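Local coordinates for prohead core protein protease (Enterobacteria phage T4, PDB 5JBL), which is a serine protease of the phage prohead core that, once activated by self-cleavage, processes prohead proteins and so frees space for the DNA genome, at residues 99-110 with 182-190; 22-33 with 155-166. The protein carries 3 engineered substitutions. One frame throughout, in Å; residues are numbered along the deposited sequence.

Contact 1: 99-110 with 182-190; sequences LGELNAPPRANV and LTVGVDAVW. Engineered in segment 99-110: A104 (natural residue His).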
loop_
_atom_site.group_PDB
_atom_site.type_symbol
_atom_site.label_atom_id
_atom_site.label_comp_id
_atom_site.label_asym_id
_atom_site.label_seq_id
_atom_site.Cartn_x
_atom_site.Cartn_y
_atom_site.Cartn_z
ATOM N N LEU C 99 -3.899 21.053 4.877
ATOM C CA LEU C 99 -3.854 19.860 4.049
ATOM C C LEU C 99 -5.249 19.442 3.593
ATOM O O LEU C 99 -6.267 19.736 4.229
ATOM C CB LEU C 99 -3.206 18.707 4.822
ATOM C CG LEU C 99 -1.809 19.015 5.358
ATOM C CD1 LEU C 99 -1.227 17.852 6.166
ATOM C CD2 LEU C 99 -0.891 19.364 4.185
ATOM N N GLY C 100 -5.285 18.726 2.463
ATOM C CA GLY C 100 -6.499 18.075 2.027
ATOM C C GLY C 100 -6.163 16.724 1.432
ATOM O O GLY C 100 -5.010 16.440 1.144
ATOM N N GLU C 101 -7.202 15.911 1.225
ATOM C CA GLU C 101 -7.041 14.514 0.856
ATOM C C GLU C 101 -7.590 14.267 -0.542
ATOM O O GLU C 101 -8.163 15.146 -1.177
ATOM C CB GLU C 101 -7.736 13.609 1.876
ATOM C CG GLU C 101 -7.245 13.840 3.314
ATOM C CD GLU C 101 -7.889 12.913 4.357
ATOM O OE1 GLU C 101 -8.294 11.778 4.018
ATOM O OE2 GLU C 101 -7.990 13.323 5.538
ATOM N N LEU C 102 -7.397 13.047 -1.017
ATOM C CA LEU C 102 -8.015 12.569 -2.245
ATOM C C LEU C 102 -9.178 11.681 -1.819
ATOM O O LEU C 102 -8.960 10.694 -1.114
ATOM C CB LEU C 102 -7.004 11.801 -3.100
ATOM C CG LEU C 102 -7.476 11.137 -4.404
ATOM C CD1 LEU C 102 -8.122 12.169 -5.308
ATOM C CD2 LEU C 102 -6.284 10.504 -5.111
ATOM N N ASN C 103 -10.405 12.072 -2.209
ATOM C CA ASN C 103 -11.688 11.613 -1.657
ATOM C C ASN C 103 -11.984 12.332 -0.351
ATOM O O ASN C 103 -11.083 12.509 0.477
ATOM C CB ASN C 103 -11.716 10.098 -1.408
ATOM C CG ASN C 103 -11.629 9.304 -2.683
ATOM O OD1 ASN C 103 -12.173 9.709 -3.708
ATOM N ND2 ASN C 103 -10.932 8.169 -2.633
ATOM N N ALA C 104 -13.242 12.733 -0.143
ATOM C CA ALA C 104 -13.619 13.396 1.096
ATOM C C ALA C 104 -14.126 12.336 2.069
ATOM O O ALA C 104 -15.222 11.799 1.868
ATOM C CB ALA C 104 -14.681 14.458 0.846
ATOM N N PRO C 105 -13.384 12.016 3.119
ATOM C CA PRO C 105 -13.801 10.960 4.041
ATOM C C PRO C 105 -14.800 11.491 5.055
ATOM O O PRO C 105 -14.917 12.713 5.253
ATOM C CB PRO C 105 -12.479 10.563 4.712
ATOM C CG PRO C 105 -11.713 11.854 4.764
ATOM C CD PRO C 105 -12.075 12.593 3.481
ATOM N N PRO C 106 -15.549 10.606 5.725
ATOM C CA PRO C 106 -16.551 11.073 6.697
ATOM C C PRO C 106 -15.944 11.442 8.048
ATOM O O PRO C 106 -16.266 10.873 9.087
ATOM C CB PRO C 106 -17.499 9.872 6.782
ATOM C CG PRO C 106 -16.583 8.696 6.618
ATOM C CD PRO C 106 -15.531 9.132 5.621
ATOM N N ARG C 107 -15.000 12.373 8.034
ATOM C CA ARG C 107 -14.425 12.856 9.279
ATOM C C ARG C 107 -14.074 14.317 9.071
ATOM O O ARG C 107 -13.955 14.784 7.937
ATOM C CB ARG C 107 -13.235 12.009 9.745
ATOM C CG ARG C 107 -12.299 11.584 8.671
ATOM C CD ARG C 107 -11.202 10.633 9.189
ATOM N NE ARG C 107 -10.523 10.041 8.038
ATOM C CZ ARG C 107 -9.687 10.707 7.249
ATOM N NH1 ARG C 107 -9.423 11.990 7.501
ATOM N NH2 ARG C 107 -9.136 10.100 6.195
ATOM N N ALA C 108 -13.975 15.053 10.173
ATOM C CA ALA C 108 -13.741 16.493 10.100
ATOM C C ALA C 108 -12.274 16.874 9.924
ATOM O O ALA C 108 -11.989 17.965 9.412
ATOM C CB ALA C 108 -14.288 17.168 11.356
ATOM N N ASN C 109 -11.353 16.015 10.341
ATOM C CA ASN C 109 -9.919 16.275 10.366
ATOM C C ASN C 109 -9.232 15.660 9.149
ATOM O O ASN C 109 -9.651 14.622 8.639
ATOM C CB ASN C 109 -9.322 15.677 11.645
ATOM C CG ASN C 109 -9.577 14.161 11.747
ATOM O OD1 ASN C 109 -10.727 13.717 11.878
ATOM N ND2 ASN C 109 -8.506 13.366 11.673
ATOM N N VAL C 110 -8.161 16.302 8.684
ATOM C CA VAL C 110 -7.341 15.693 7.642
ATOM C C VAL C 110 -6.378 14.703 8.281
ATOM O O VAL C 110 -5.844 14.934 9.375
ATOM C CB VAL C 110 -6.595 16.761 6.811
ATOM C CG1 VAL C 110 -5.748 17.634 7.690
ATOM C CG2 VAL C 110 -5.686 16.105 5.784
ATOM N N LEU C 182 -15.137 25.818 9.224
ATOM C CA LEU C 182 -14.501 25.156 8.094
ATOM C C LEU C 182 -13.290 24.379 8.607
ATOM O O LEU C 182 -12.387 24.968 9.197
ATOM C CB LEU C 182 -14.079 26.197 7.052
ATOM C CG LEU C 182 -13.461 25.653 5.757
ATOM C CD1 LEU C 182 -14.494 24.802 5.027
ATOM C CD2 LEU C 182 -13.006 26.804 4.879
ATOM N N THR C 183 -13.260 23.067 8.394
ATOM C CA THR C 183 -12.150 22.276 8.917
ATOM C C THR C 183 -11.194 21.768 7.850
ATOM O O THR C 183 -10.027 21.532 8.156
ATOM C CB THR C 183 -12.668 21.087 9.745
ATOM O OG1 THR C 183 -13.492 20.237 8.942
ATOM C CG2 THR C 183 -13.468 21.580 10.942
ATOM N N VAL C 184 -11.657 21.567 6.618
ATOM C CA VAL C 184 -10.786 21.227 5.498
ATOM C C VAL C 184 -11.287 21.999 4.292
ATOM O O VAL C 184 -12.426 21.793 3.855
ATOM C CB VAL C 184 -10.776 19.716 5.190
ATOM C CG1 VAL C 184 -9.874 19.439 3.986
ATOM C CG2 VAL C 184 -10.322 18.922 6.409
ATOM N N GLY C 185 -10.447 22.881 3.744
ATOM C CA GLY C 185 -10.898 23.737 2.659
ATOM C C GLY C 185 -11.103 22.995 1.348
ATOM O O GLY C 185 -12.046 23.291 0.605
ATOM N N VAL C 186 -10.220 22.037 1.034
ATOM C CA VAL C 186 -10.264 21.312 -0.238
ATOM C C VAL C 186 -9.814 19.866 -0.050
ATOM O O VAL C 186 -8.706 19.610 0.424
ATOM C CB VAL C 186 -9.377 21.960 -1.323
ATOM C CG1 VAL C 186 -9.259 20.991 -2.531
ATOM C CG2 VAL C 186 -9.962 23.277 -1.759
ATOM N N ASP C 187 -10.668 18.927 -0.468
ATOM C CA ASP C 187 -10.291 17.578 -0.860
ATOM C C ASP C 187 -10.494 17.449 -2.367
ATOM O O ASP C 187 -11.470 17.979 -2.914
ATOM C CB ASP C 187 -11.157 16.504 -0.177
ATOM C CG ASP C 187 -10.952 16.423 1.315
ATOM O OD1 ASP C 187 -9.787 16.435 1.785
ATOM O OD2 ASP C 187 -11.974 16.297 2.025
ATOM N N ALA C 188 -9.616 16.709 -3.046
ATOM C CA ALA C 188 -9.866 16.412 -4.453
ATOM C C ALA C 188 -10.800 15.215 -4.563
ATOM O O ALA C 188 -10.595 14.186 -3.907
ATOM C CB ALA C 188 -8.552 16.155 -5.196
ATOM N N VAL C 189 -11.848 15.353 -5.381
ATOM C CA VAL C 189 -12.905 14.353 -5.461
ATOM C C VAL C 189 -13.311 14.141 -6.907
ATOM O O VAL C 189 -13.129 15.005 -7.765
ATOM C CB VAL C 189 -14.139 14.734 -4.606
ATOM C CG1 VAL C 189 -13.752 14.802 -3.156
ATOM C CG2 VAL C 189 -14.737 16.092 -5.059
ATOM N N TRP C 190 -13.878 12.968 -7.170
ATOM C CA TRP C 190 -14.423 12.671 -8.484
ATOM C C TRP C 190 -15.813 13.286 -8.581
ATOM O O TRP C 190 -16.679 13.009 -7.743
ATOM C CB TRP C 190 -14.468 11.164 -8.719
ATOM C CG TRP C 190 -15.007 10.830 -10.061
ATOM C CD1 TRP C 190 -14.342 10.887 -11.252
ATOM C CD2 TRP C 190 -16.337 10.422 -10.365
ATOM N NE1 TRP C 190 -15.165 10.516 -12.273
ATOM C CE2 TRP C 190 -16.405 10.234 -11.759
ATOM C CE3 TRP C 190 -17.480 10.195 -9.595
ATOM C CZ2 TRP C 190 -17.569 9.830 -12.398
ATOM C CZ3 TRP C 190 -18.634 9.792 -10.229
ATOM C CH2 TRP C 190 -18.670 9.610 -11.619
HETATM O O HOH W 1 -7.738 21.698 2.535
HETATM O O HOH W 2 -14.053 11.158 -4.849
#

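Contact 2: 22-33 with 155-166; sequences EPQLLIETWGQP and IPGVASRGLGSL. Engineered in segment 155-166: A159 (natural residue Ser).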
loop_
_atom_site.group_PDB
_atom_site.type_symbol
_atom_site.label_atom_id
_atom_site.label_comp_id
_atom_site.label_asym_id
_atom_site.label_seq_id
_atom_site.Cartn_x
_atom_site.Cartn_y
_atom_site.Cartn_z
ATOM N N GLU C 22 -28.664 20.046 15.709
ATOM C CA GLU C 22 -27.364 19.938 16.355
ATOM C C GLU C 22 -26.220 19.908 15.345
ATOM O O GLU C 22 -26.440 19.675 14.150
ATOM C CB GLU C 22 -27.343 18.678 17.216
ATOM C CG GLU C 22 -28.223 18.768 18.448
ATOM C CD GLU C 22 -28.230 17.481 19.245
ATOM O OE1 GLU C 22 -27.670 16.475 18.754
ATOM O OE2 GLU C 22 -28.800 17.473 20.359
ATOM N N PRO C 23 -24.981 20.155 15.802
ATOM C CA PRO C 23 -23.844 20.246 14.869
ATOM C C PRO C 23 -23.467 18.901 14.262
ATOM O O PRO C 23 -23.353 17.885 14.956
ATOM C CB PRO C 23 -22.703 20.795 15.734
ATOM C CG PRO C 23 -23.087 20.517 17.123
ATOM C CD PRO C 23 -24.583 20.493 17.179
ATOM N N GLN C 24 -23.233 18.919 12.954
ATOM C CA GLN C 24 -22.943 17.713 12.194
ATOM C C GLN C 24 -21.812 17.996 11.214
ATOM O O GLN C 24 -21.462 19.149 10.950
ATOM C CB GLN C 24 -24.208 17.235 11.461
ATOM C CG GLN C 24 -24.657 18.173 10.347
ATOM C CD GLN C 24 -25.874 17.657 9.582
ATOM O OE1 GLN C 24 -27.012 17.942 9.956
ATOM N NE2 GLN C 24 -25.639 16.911 8.506
ATOM N N LEU C 25 -21.226 16.928 10.690
ATOM C CA LEU C 25 -20.249 17.065 9.622
ATOM C C LEU C 25 -20.972 17.464 8.346
ATOM O O LEU C 25 -21.918 16.792 7.934
ATOM C CB LEU C 25 -19.499 15.747 9.417
ATOM C CG LEU C 25 -18.450 15.668 8.300
ATOM C CD1 LEU C 25 -17.232 16.542 8.616
ATOM C CD2 LEU C 25 -18.024 14.225 7.995
ATOM N N LEU C 26 -20.525 18.553 7.725
ATOM C CA LEU C 26 -21.083 19.068 6.476
ATOM C C LEU C 26 -19.999 18.957 5.406
ATOM O O LEU C 26 -18.962 19.628 5.495
ATOM C CB LEU C 26 -21.548 20.515 6.650
ATOM C CG LEU C 26 -22.644 20.760 7.677
ATOM C CD1 LEU C 26 -22.832 22.269 7.951
ATOM C CD2 LEU C 26 -23.950 20.098 7.223
ATOM N N ILE C 27 -20.230 18.096 4.413
ATOM C CA ILE C 27 -19.328 17.910 3.278
ATOM C C ILE C 27 -20.005 18.466 2.036
ATOM O O ILE C 27 -21.141 18.100 1.732
ATOM C CB ILE C 27 -18.979 16.425 3.075
ATOM C CG1 ILE C 27 -18.304 15.867 4.328
ATOM C CG2 ILE C 27 -18.084 16.245 1.835
ATOM C CD1 ILE C 27 -17.779 14.455 4.145
ATOM N N GLU C 28 -19.303 19.325 1.302
ATOM C CA GLU C 28 -19.878 19.938 0.113
ATOM C C GLU C 28 -18.977 19.674 -1.076
ATOM O O GLU C 28 -17.758 19.652 -0.934
ATOM C CB GLU C 28 -20.042 21.444 0.283
ATOM C CG GLU C 28 -20.554 21.883 1.644
ATOM C CD GLU C 28 -21.988 21.455 1.927
ATOM O OE1 GLU C 28 -22.717 21.074 0.984
ATOM O OE2 GLU C 28 -22.386 21.495 3.110
ATOM N N THR C 29 -19.576 19.465 -2.243
ATOM C CA THR C 29 -18.834 19.486 -3.494
ATOM C C THR C 29 -19.082 20.818 -4.194
ATOM O O THR C 29 -20.187 21.367 -4.144
ATOM C CB THR C 29 -19.234 18.314 -4.391
ATOM O OG1 THR C 29 -20.652 18.356 -4.617
ATOM C CG2 THR C 29 -18.868 17.010 -3.730
ATOM N N TRP C 30 -18.036 21.356 -4.816
ATOM C CA TRP C 30 -18.103 22.688 -5.402
ATOM C C TRP C 30 -17.683 22.732 -6.870
ATOM O O TRP C 30 -17.477 23.825 -7.403
ATOM C CB TRP C 30 -17.236 23.663 -4.607
ATOM C CG TRP C 30 -17.620 23.825 -3.177
ATOM C CD1 TRP C 30 -16.953 23.326 -2.089
ATOM C CD2 TRP C 30 -18.733 24.566 -2.660
ATOM N NE1 TRP C 30 -17.593 23.708 -0.925
ATOM C CE2 TRP C 30 -18.689 24.462 -1.249
ATOM C CE3 TRP C 30 -19.792 25.273 -3.253
ATOM C CZ2 TRP C 30 -19.638 25.063 -0.424
ATOM C CZ3 TRP C 30 -20.735 25.863 -2.431
ATOM C CH2 TRP C 30 -20.654 25.749 -1.028
ATOM N N GLY C 31 -17.524 21.594 -7.531
ATOM C CA GLY C 31 -17.218 21.593 -8.949
ATOM C C GLY C 31 -15.736 21.524 -9.233
ATOM O O GLY C 31 -14.910 21.215 -8.372
ATOM N N GLN C 32 -15.392 21.808 -10.493
ATOM C CA GLN C 32 -14.012 21.678 -10.948
ATOM C C GLN C 32 -13.377 23.052 -11.004
ATOM O O GLN C 32 -13.887 23.929 -11.725
ATOM C CB GLN C 32 -13.944 21.023 -12.321
ATOM C CG GLN C 32 -14.405 19.577 -12.382
ATOM C CD GLN C 32 -14.532 19.100 -13.818
ATOM O OE1 GLN C 32 -15.232 19.719 -14.609
ATOM N NE2 GLN C 32 -13.834 18.015 -14.171
ATOM N N PRO C 33 -12.311 23.300 -10.255
ATOM C CA PRO C 33 -11.627 24.590 -10.373
ATOM C C PRO C 33 -11.045 24.753 -11.769
ATOM O O PRO C 33 -10.519 23.805 -12.360
ATOM C CB PRO C 33 -10.532 24.516 -9.304
ATOM C CG PRO C 33 -10.895 23.406 -8.416
ATOM C CD PRO C 33 -11.823 22.483 -9.136
ATOM N N ILE C 155 -9.435 16.260 -14.634
ATOM C CA ILE C 155 -9.735 17.537 -13.996
ATOM C C ILE C 155 -10.536 17.244 -12.729
ATOM O O ILE C 155 -11.727 16.893 -12.802
ATOM C CB ILE C 155 -10.481 18.498 -14.930
ATOM C CG1 ILE C 155 -9.598 18.824 -16.137
ATOM C CG2 ILE C 155 -10.884 19.769 -14.163
ATOM C CD1 ILE C 155 -10.273 19.698 -17.168
ATOM N N PRO C 156 -9.943 17.384 -11.562
ATOM C CA PRO C 156 -10.643 17.022 -10.330
ATOM C C PRO C 156 -11.717 18.022 -9.945
ATOM O O PRO C 156 -11.641 19.213 -10.266
ATOM C CB PRO C 156 -9.524 17.003 -9.283
ATOM C CG PRO C 156 -8.463 17.907 -9.848
ATOM C CD PRO C 156 -8.539 17.763 -11.330
ATOM N N GLY C 157 -12.714 17.514 -9.212
ATOM C CA GLY C 157 -13.590 18.369 -8.440
ATOM C C GLY C 157 -12.978 18.629 -7.080
ATOM O O GLY C 157 -11.983 18.001 -6.683
ATOM N N VAL C 158 -13.553 19.588 -6.357
ATOM C CA VAL C 158 -13.099 19.845 -4.998
ATOM C C VAL C 158 -14.286 19.718 -4.055
ATOM O O VAL C 158 -15.445 19.924 -4.429
ATOM C CB VAL C 158 -12.396 21.211 -4.821
ATOM C CG1 VAL C 158 -11.099 21.232 -5.607
ATOM C CG2 VAL C 158 -13.334 22.384 -5.218
ATOM N N ALA C 159 -13.980 19.350 -2.819
ATOM C CA ALA C 159 -14.970 19.269 -1.761
ATOM C C ALA C 159 -14.408 19.944 -0.527
ATOM O O ALA C 159 -13.195 19.899 -0.286
ATOM C CB ALA C 159 -15.325 17.803 -1.413
ATOM N N SER C 160 -15.295 20.538 0.268
ATOM C CA SER C 160 -14.914 21.093 1.559
ATOM C C SER C 160 -15.561 20.267 2.660
ATOM O O SER C 160 -16.550 19.567 2.428
ATOM C CB SER C 160 -15.321 22.576 1.686
ATOM O OG SER C 160 -16.733 22.749 1.552
ATOM N N ARG C 161 -14.966 20.331 3.853
ATOM C CA ARG C 161 -15.490 19.702 5.059
ATOM C C ARG C 161 -15.650 20.737 6.168
ATOM O O ARG C 161 -14.814 21.631 6.329
ATOM C CB ARG C 161 -14.571 18.569 5.548
ATOM C CG ARG C 161 -14.441 17.391 4.603
ATOM C CD ARG C 161 -13.646 16.274 5.258
ATOM N NE ARG C 161 -12.310 16.162 4.703
ATOM C CZ ARG C 161 -11.295 15.554 5.298
ATOM N NH1 ARG C 161 -11.447 15.013 6.501
ATOM N NH2 ARG C 161 -10.121 15.495 4.684
ATOM N N GLY C 162 -16.716 20.615 6.949
ATOM C CA GLY C 162 -16.876 21.547 8.044
ATOM C C GLY C 162 -17.859 21.001 9.052
ATOM O O GLY C 162 -18.424 19.918 8.874
ATOM N N LEU C 163 -18.073 21.779 10.116
ATOM C CA LEU C 163 -18.974 21.414 11.196
ATOM C C LEU C 163 -20.013 22.509 11.368
ATOM O O LEU C 163 -19.661 23.683 11.516
ATOM C CB LEU C 163 -18.216 21.205 12.513
ATOM C CG LEU C 163 -17.176 20.084 12.511
ATOM C CD1 LEU C 163 -16.284 20.181 13.739
ATOM C CD2 LEU C 163 -17.857 18.720 12.433
ATOM N N GLY C 164 -21.282 22.132 11.353
ATOM C CA GLY C 164 -22.324 23.127 11.527
ATOM C C GLY C 164 -23.685 22.477 11.607
ATOM O O GLY C 164 -23.805 21.260 11.760
ATOM N N SER C 165 -24.719 23.311 11.499
ATOM C CA SER C 165 -26.098 22.851 11.536
ATOM C C SER C 165 -26.877 23.567 10.441
ATOM O O SER C 165 -26.416 24.559 9.868
ATOM C CB SER C 165 -26.732 23.086 12.911
ATOM O OG SER C 165 -26.640 24.445 13.306
ATOM N N LEU C 166 -28.076 23.057 10.158
ATOM C CA LEU C 166 -28.872 23.496 9.023
ATOM C C LEU C 166 -30.265 23.885 9.493
ATOM O O LEU C 166 -30.788 23.330 10.461
ATOM C CB LEU C 166 -28.973 22.384 7.967
ATOM C CG LEU C 166 -27.638 21.821 7.475
ATOM C CD1 LEU C 166 -27.856 20.591 6.592
ATOM C CD2 LEU C 166 -26.881 22.897 6.714
HETATM O O HOH W 3 -18.478 22.201 4.157
HETATM O O HOH W 4 -16.858 18.646 -6.423
HETATM O O HOH W 5 -9.479 21.365 -11.134
#

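Contact 1: 99-110 with 182-190
OD1 of D187 takes the backbone N-H of E101 on its anti side, 2.7 Å from E101 N and 161° at the hydrogen, while OD2, salt-bridged to R161, sits 3.5 Å from CB of A104. The main chains bridge between L102 and A188: A188 N donates to E101 O (2.8 Å) and A188 O accepts from N103 N (2.7 Å), the strands running in much the same direction. The E101 side chain lies alongside D187, with the carboxylate planes 65° apart, and carries on to R107. That guanidinium meets it end-on, NH1 to OE2 and NH2 to OE1, both on syn lone pairs, with P105 CG over one face; R161 reaches OE2 as well. T183 holds OG1 between its own backbone N and carbonyl carbon (chi1 60°), from where it donates to A108 O (2.8 Å) in the carbonyl plane, and V184 CG2 rests on the same oxygen. T183 and V184 form a classic beta bulge opposite R161. A104, engineered in place of the active-site histidine, touches V189 CG1 through its CB at 4.1 Å; V189 packs on A159, consistent with this bridge and the loop after 99-101 lining the active site of this serine protease.

Contact 2: 22-33 with 155-166
With CG of W30 beside its backbone N (chi1 -60°) and OG of S160 set between backbone N and carbonyl carbon (chi1 60°), the indole edge and the hydroxyl meet. W30 NE1 donates to S160 OG at 2.8 Å, nearly straight (170°) and in the ring plane, while E28 CB covers part of one indole face. The strands run antiparallel, with hydrogen-bonded pairs at Q24-G164, L26-G162 and E28-S160. Between them, L25, I27 and T29 lie on the same face as L163, R161 and A159, and I27 runs side by side with R161. On the face of Q24, L26, E28 and S160, G162 and G164 have no side chain; L26 lays CD1 3.7 Å from CA of G164, and its CD2 slides past L166 CD1 at 4.0 Å. After T29-A159, V158 bonds to successive residues, its O taking W30 N and its N donating to G31 O. CG of the P33 ring meets V158 CG1 at 3.6 Å, and Q32, crossing I155 at about a right angle, gives NE2 to I155 O (2.8 Å) from above the carbonyl plane. E28, the residue before the inferred self-cleavage point, turns its carboxylate to R74, Y76, N70 and N72. Its carbonyl O takes S160 N at 2.9 Å and lies 3.1 Å from CB of A159, engineered in place of the active-site serine. L26, I27 and E28 match the L/I-X-E motif, consistent with the strand lying as a substrate would, extended across the catalytic centre it blocks, the E28 carbonyl beside the missing nucleophile.

Overall arrangement
From the N terminus the chain enters contact 2 with 22-33, reaches 99-110, returns with 155-166 and comes last to 182-190. Contact 2 closes a loop of 121 residues and contact 1 one of 71; since their segments alternate, the two loops cross. Strand 157-168 pairs along one edge with 24-29 and along the other with 181-189, which puts both contacts on one mixed sheet. Contact 1 then joins that sheet to the antiparallel one holding 99-101. A probable hydrogen bond from D187 N to A159 O links the two contacts. A104 comes from contact 1 and A159 from contact 2, so together they bring both active-site positions into one place. Both contacts also touch the second subunit of the pentamer.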